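PDB 2YMA: protein OS-9 homolog from Saccharomyces cerevisiae, which acts as a lectin of endoplasmic-reticulum quality control, recognising N-glycans on misfolded lumenal glycoproteins and helping to deliver them for degradation. Local coordinates for residues A[62-65]-A[66-70]; A[50-53]-A[54-58]. One frame throughout, in Å; residues are numbered along the deposited sequence.

Contact 1: residues A[62-65]-A[66-70]; sequences INKM and LSLRL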
loop_
_atom_site.group_PDB
_atom_site.type_symbol
_atom_site.label_atom_id
_atom_site.label_comp_id
_atom_site.label_asym_id
_atom_site.label_seq_id
_atom_site.Cartn_x
_atom_site.Cartn_y
_atom_site.Cartn_z
ATOM N N ILE A 62 -16.813 1.483 -4.529
ATOM C CA ILE A 62 -15.583 1.367 -5.317
ATOM C C ILE A 62 -15.922 1.254 -6.792
ATOM O O ILE A 62 -15.346 1.962 -7.627
ATOM C CB ILE A 62 -14.702 0.160 -4.877
ATOM C CG1 ILE A 62 -14.123 0.393 -3.477
ATOM C CG2 ILE A 62 -13.574 -0.084 -5.857
ATOM C CD1 ILE A 62 -13.482 1.742 -3.308
ATOM N N ASN A 63 -16.870 0.380 -7.114
ATOM C CA ASN A 63 -17.332 0.255 -8.496
ATOM C C ASN A 63 -17.824 1.571 -9.070
ATOM O O ASN A 63 -17.543 1.894 -10.219
ATOM C CB ASN A 63 -18.411 -0.811 -8.626
ATOM C CG ASN A 63 -17.834 -2.208 -8.630
ATOM O OD1 ASN A 63 -16.773 -2.449 -9.204
ATOM N ND2 ASN A 63 -18.517 -3.134 -7.979
ATOM N N LYS A 64 -18.547 2.334 -8.260
ATOM C CA LYS A 64 -19.037 3.639 -8.692
ATOM C C LYS A 64 -17.867 4.599 -8.921
ATOM O O LYS A 64 -17.816 5.315 -9.928
ATOM C CB LYS A 64 -20.025 4.225 -7.663
ATOM C CG LYS A 64 -20.630 5.564 -8.079
ATOM C CD LYS A 64 -22.120 5.444 -8.365
ATOM C CE LYS A 64 -22.836 6.730 -7.968
ATOM N NZ LYS A 64 -24.320 6.598 -8.004
ATOM N N MET A 65 -16.942 4.619 -7.966
ATOM C CA MET A 65 -15.740 5.437 -8.065
ATOM C C MET A 65 -15.034 5.164 -9.386
ATOM O O MET A 65 -14.629 6.093 -10.094
ATOM C CB MET A 65 -14.802 5.120 -6.908
ATOM C CG MET A 65 -13.509 5.906 -6.904
ATOM S SD MET A 65 -12.435 5.382 -5.526
ATOM C CE MET A 65 -11.839 3.821 -6.172
ATOM N N LEU A 66 -14.895 3.882 -9.715
ATOM C CA LEU A 66 -14.273 3.468 -10.971
ATOM C C LEU A 66 -15.062 3.869 -12.224
ATOM O O LEU A 66 -14.472 4.343 -13.204
ATOM C CB LEU A 66 -13.998 1.964 -10.957
ATOM C CG LEU A 66 -12.925 1.581 -9.935
ATOM C CD1 LEU A 66 -12.820 0.069 -9.755
ATOM C CD2 LEU A 66 -11.599 2.181 -10.352
ATOM N N SER A 67 -16.382 3.684 -12.184
ATOM C CA SER A 67 -17.281 4.093 -13.269
ATOM C C SER A 67 -17.151 5.573 -13.559
ATOM O O SER A 67 -17.179 6.001 -14.714
ATOM C CB SER A 67 -18.735 3.793 -12.900
ATOM O OG SER A 67 -18.910 2.405 -12.678
ATOM N N LEU A 68 -17.019 6.349 -12.490
ATOM C CA LEU A 68 -16.888 7.789 -12.598
ATOM C C LEU A 68 -15.516 8.207 -13.137
ATOM O O LEU A 68 -15.321 9.361 -13.534
ATOM C CB LEU A 68 -17.191 8.449 -11.247
ATOM C CG LEU A 68 -18.667 8.372 -10.826
ATOM C CD1 LEU A 68 -18.925 9.107 -9.527
ATOM C CD2 LEU A 68 -19.541 8.939 -11.931
ATOM N N ARG A 69 -14.576 7.263 -13.172
ATOM C CA ARG A 69 -13.203 7.546 -13.593
ATOM C C ARG A 69 -12.543 8.638 -12.738
ATOM O O ARG A 69 -11.808 9.482 -13.253
ATOM C CB ARG A 69 -13.150 7.936 -15.077
ATOM C CG ARG A 69 -13.298 6.778 -16.052
ATOM C CD ARG A 69 -13.579 7.290 -17.470
ATOM N NE ARG A 69 -15.002 7.275 -17.807
ATOM C CZ ARG A 69 -15.605 8.192 -18.557
ATOM N NH1 ARG A 69 -14.911 9.208 -19.045
ATOM N NH2 ARG A 69 -16.901 8.096 -18.813
ATOM N N LEU A 70 -12.793 8.604 -11.434
ATOM C CA LEU A 70 -12.283 9.628 -10.529
ATOM C C LEU A 70 -10.791 9.493 -10.242
ATOM O O LEU A 70 -10.136 10.468 -9.869
ATOM C CB LEU A 70 -13.056 9.595 -9.205
ATOM C CG LEU A 70 -14.548 9.876 -9.322
ATOM C CD1 LEU A 70 -15.184 9.808 -7.963
ATOM C CD2 LEU A 70 -14.744 11.251 -9.947
#

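Contact 2: residues A[50-53]-A[54-58]; sequences ITET and YYQKF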
loop_
_atom_site.group_PDB
_atom_site.type_symbol
_atom_site.label_atom_id
_atom_site.label_comp_id
_atom_site.label_asym_id
_atom_site.label_seq_id
_atom_site.Cartn_x
_atom_site.Cartn_y
_atom_site.Cartn_z
ATOM N N ILE A 50 -16.424 -5.157 12.218
ATOM C CA ILE A 50 -16.592 -5.031 10.769
ATOM C C ILE A 50 -17.284 -6.263 10.198
ATOM O O ILE A 50 -16.693 -7.341 10.163
ATOM C CB ILE A 50 -15.223 -4.882 10.056
ATOM C CG1 ILE A 50 -14.547 -3.580 10.465
ATOM C CG2 ILE A 50 -15.384 -4.913 8.545
ATOM C CD1 ILE A 50 -13.203 -3.403 9.859
ATOM N N THR A 51 -18.523 -6.109 9.738
ATOM C CA THR A 51 -19.275 -7.247 9.206
ATOM C C THR A 51 -19.211 -7.294 7.681
ATOM O O THR A 51 -18.684 -6.377 7.045
ATOM C CB THR A 51 -20.764 -7.239 9.674
ATOM O OG1 THR A 51 -21.505 -6.226 8.979
ATOM C CG2 THR A 51 -20.856 -6.992 11.170
ATOM N N GLU A 52 -19.753 -8.356 7.094
ATOM C CA GLU A 52 -19.730 -8.479 5.647
ATOM C C GLU A 52 -20.413 -7.329 4.909
ATOM O O GLU A 52 -20.034 -7.028 3.781
ATOM C CB GLU A 52 -20.295 -9.808 5.155
ATOM C CG GLU A 52 -20.254 -9.861 3.630
ATOM C CD GLU A 52 -20.174 -11.254 3.058
ATOM O OE1 GLU A 52 -20.790 -12.177 3.637
ATOM O OE2 GLU A 52 -19.498 -11.418 2.017
ATOM N N THR A 53 -21.403 -6.685 5.522
ATOM C CA THR A 53 -22.068 -5.577 4.836
ATOM C C THR A 53 -21.172 -4.337 4.662
ATOM O O THR A 53 -21.383 -3.546 3.739
ATOM C CB THR A 53 -23.471 -5.193 5.423
ATOM O OG1 THR A 53 -23.555 -5.573 6.791
ATOM C CG2 THR A 53 -24.582 -5.875 4.652
ATOM N N TYR A 54 -20.183 -4.177 5.538
ATOM C CA TYR A 54 -19.143 -3.170 5.325
ATOM C C TYR A 54 -18.461 -3.407 3.976
ATOM O O TYR A 54 -18.307 -2.487 3.167
ATOM C CB TYR A 54 -18.098 -3.213 6.437
ATOM C CG TYR A 54 -18.529 -2.649 7.778
ATOM C CD1 TYR A 54 -19.654 -3.137 8.442
ATOM C CD2 TYR A 54 -17.783 -1.647 8.399
ATOM C CE1 TYR A 54 -20.031 -2.633 9.689
ATOM C CE2 TYR A 54 -18.146 -1.140 9.650
ATOM C CZ TYR A 54 -19.273 -1.635 10.286
ATOM O OH TYR A 54 -19.640 -1.129 11.516
ATOM N N TYR A 55 -18.068 -4.653 3.727
ATOM C CA TYR A 55 -17.433 -5.007 2.458
ATOM C C TYR A 55 -18.375 -4.855 1.276
ATOM O O TYR A 55 -17.967 -4.410 0.200
ATOM C CB TYR A 55 -16.876 -6.429 2.503
ATOM C CG TYR A 55 -15.724 -6.563 3.465
ATOM C CD1 TYR A 55 -14.433 -6.195 3.093
ATOM C CD2 TYR A 55 -15.926 -7.038 4.754
ATOM C CE1 TYR A 55 -13.381 -6.312 3.976
ATOM C CE2 TYR A 55 -14.877 -7.155 5.643
ATOM C CZ TYR A 55 -13.611 -6.794 5.252
ATOM O OH TYR A 55 -12.579 -6.915 6.151
ATOM N N GLN A 56 -19.635 -5.226 1.480
ATOM C CA GLN A 56 -20.620 -5.181 0.411
ATOM C C GLN A 56 -20.953 -3.735 -0.002
ATOM O O GLN A 56 -21.091 -3.436 -1.190
ATOM C CB GLN A 56 -21.876 -5.974 0.789
ATOM C CG GLN A 56 -22.458 -6.766 -0.384
ATOM C CD GLN A 56 -21.800 -8.117 -0.552
ATOM O OE1 GLN A 56 -21.150 -8.612 0.362
ATOM N NE2 GLN A 56 -21.964 -8.721 -1.725
ATOM N N LYS A 57 -21.042 -2.839 0.975
ATOM C CA LYS A 57 -21.278 -1.433 0.679
ATOM C C LYS A 57 -20.070 -0.781 0.014
ATOM O O LYS A 57 -20.205 -0.054 -0.961
ATOM C CB LYS A 57 -21.662 -0.683 1.948
ATOM C CG LYS A 57 -23.010 -1.097 2.490
ATOM C CD LYS A 57 -23.322 -0.407 3.809
ATOM C CE LYS A 57 -24.747 -0.693 4.266
ATOM N NZ LYS A 57 -24.954 -0.267 5.682
ATOM N N PHE A 58 -18.884 -1.052 0.544
ATOM C CA PHE A 58 -17.671 -0.489 -0.024
ATOM C C PHE A 58 -17.410 -1.037 -1.417
ATOM O O PHE A 58 -16.967 -0.307 -2.302
ATOM C CB PHE A 58 -16.479 -0.710 0.910
ATOM C CG PHE A 58 -16.261 0.422 1.868
ATOM C CD1 PHE A 58 -16.960 0.484 3.059
ATOM C CD2 PHE A 58 -15.382 1.446 1.561
ATOM C CE1 PHE A 58 -16.770 1.534 3.940
ATOM C CE2 PHE A 58 -15.195 2.500 2.427
ATOM C CZ PHE A 58 -15.889 2.543 3.627
#

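Contact 1: residues A[62-65]-A[66-70]
Ile62 and Leu66 sit one turn apart in the last turns of helix 52-67, which closes with a Schellman motif at Arg69 in the Yos9 dimerization domain. The backbone bonds come first. Leu66 N donates to Ile62 O, and Leu68 N to Lys64 O at 2.9 Å. Arg69 then takes a positive phi (58°), turning the chain so that Leu70 N comes back to Met65 O in a weak bond of 3.4 Å, while Arg69 N bonds Leu66 O.

The apolar contacts run along the inner side. Ile62 and Leu66 lie side by side and point the same way, with Ile62 CG2 4.0 Å from Leu66 CD1. Met65 has CG anti to its backbone N (chi1 180°), which sets CG 4.4 Å from Leu70 CB across the turn. Buried Met65 also packs on Leu19, Phe25 and Leu104, so the end of the helix is held against strands 14-20, 23-28 and 98-106. On the exposed side, Lys64 CG and Leu68 CD1 touch loosely at 4.2 Å.

One polar side chain doubles a backbone bond. Asn63 O accepts from both Ser67 N and Ser67 OG, which approach from opposite faces of the carbonyl plane; OG sits above that plane, 2.9 Å from Asn63 O.

Contact 2: residues A[50-53]-A[54-58]
Ile50 packs against two tyrosines at once where the chain enters helix 52-67, and this is the tight part of the contact. Its CA sits squarely over one face of the Tyr54 ring, 4.1 Å from the ring centroid and 2° off the normal, a CH-pi contact. From the same side of that ring, the Ile50 CG2 methyl lies 3.8 Å from Tyr54 CB, and it also meets the second ring at Tyr55 CE2, 3.7 Å away. CG2, anti to the backbone N, is thus the branch of Ile50 that touches both tyrosines. The Ile50 side chain crosses those of both tyrosines at about a right angle. The edge of the Tyr55 ring faces Glu52 CA, near the ring plane.

The first helical turn is closed by backbone bonds. Thr51 O takes a weak one from Tyr54 N, bent to 132°; the next two are firmer, with Gln56 N on Glu52 O and Lys57 N on Thr53 O, both 2.9 Å.

The outward side is looser and polar. Thr51 OG1 and Thr53 OG1 share a hydrogen bond of 3.1 Å. Glu52 and Gln56 run side by side in the same direction, yet only graze: Gln56 OE1 comes to 3.6 Å from Glu52 CG, and the carboxylate and amide planes are 67° apart. Lys57, its chain extended alongside Thr53 O, is by contrast held by a salt bridge from NZ to Asp41.

Beyond the helix start, Tyr54 meets Trp47 edge-to-face, while Ile50, Tyr55 and Phe58 all pack on Phe116 or Ile114 of strand 112-117; Phe58 also touches strand 36-39.

In the fold
Contacts 1 and 2 are the two ends of one element, helix 52-67, with their centres about 18 Å apart; the chain passes from contact 2 to contact 1, with residues 59-61 of the same helix between them. Contact 2 lies nearer the surface, about 15 Å from the chain centre, and relies on aromatic rings, of which Tyr55 and Phe58 pack on strand 112-117. Contact 1, at about 10 Å, is partly buried and aliphatic, with Ile62, Met65, Leu68 and Leu70 packing on strands 14-20, 23-28 and 98-106. Between them the helix bridges different parts of the mixed sheet. Neither is touched by the other subunit, so both belong to the fold of one subunit.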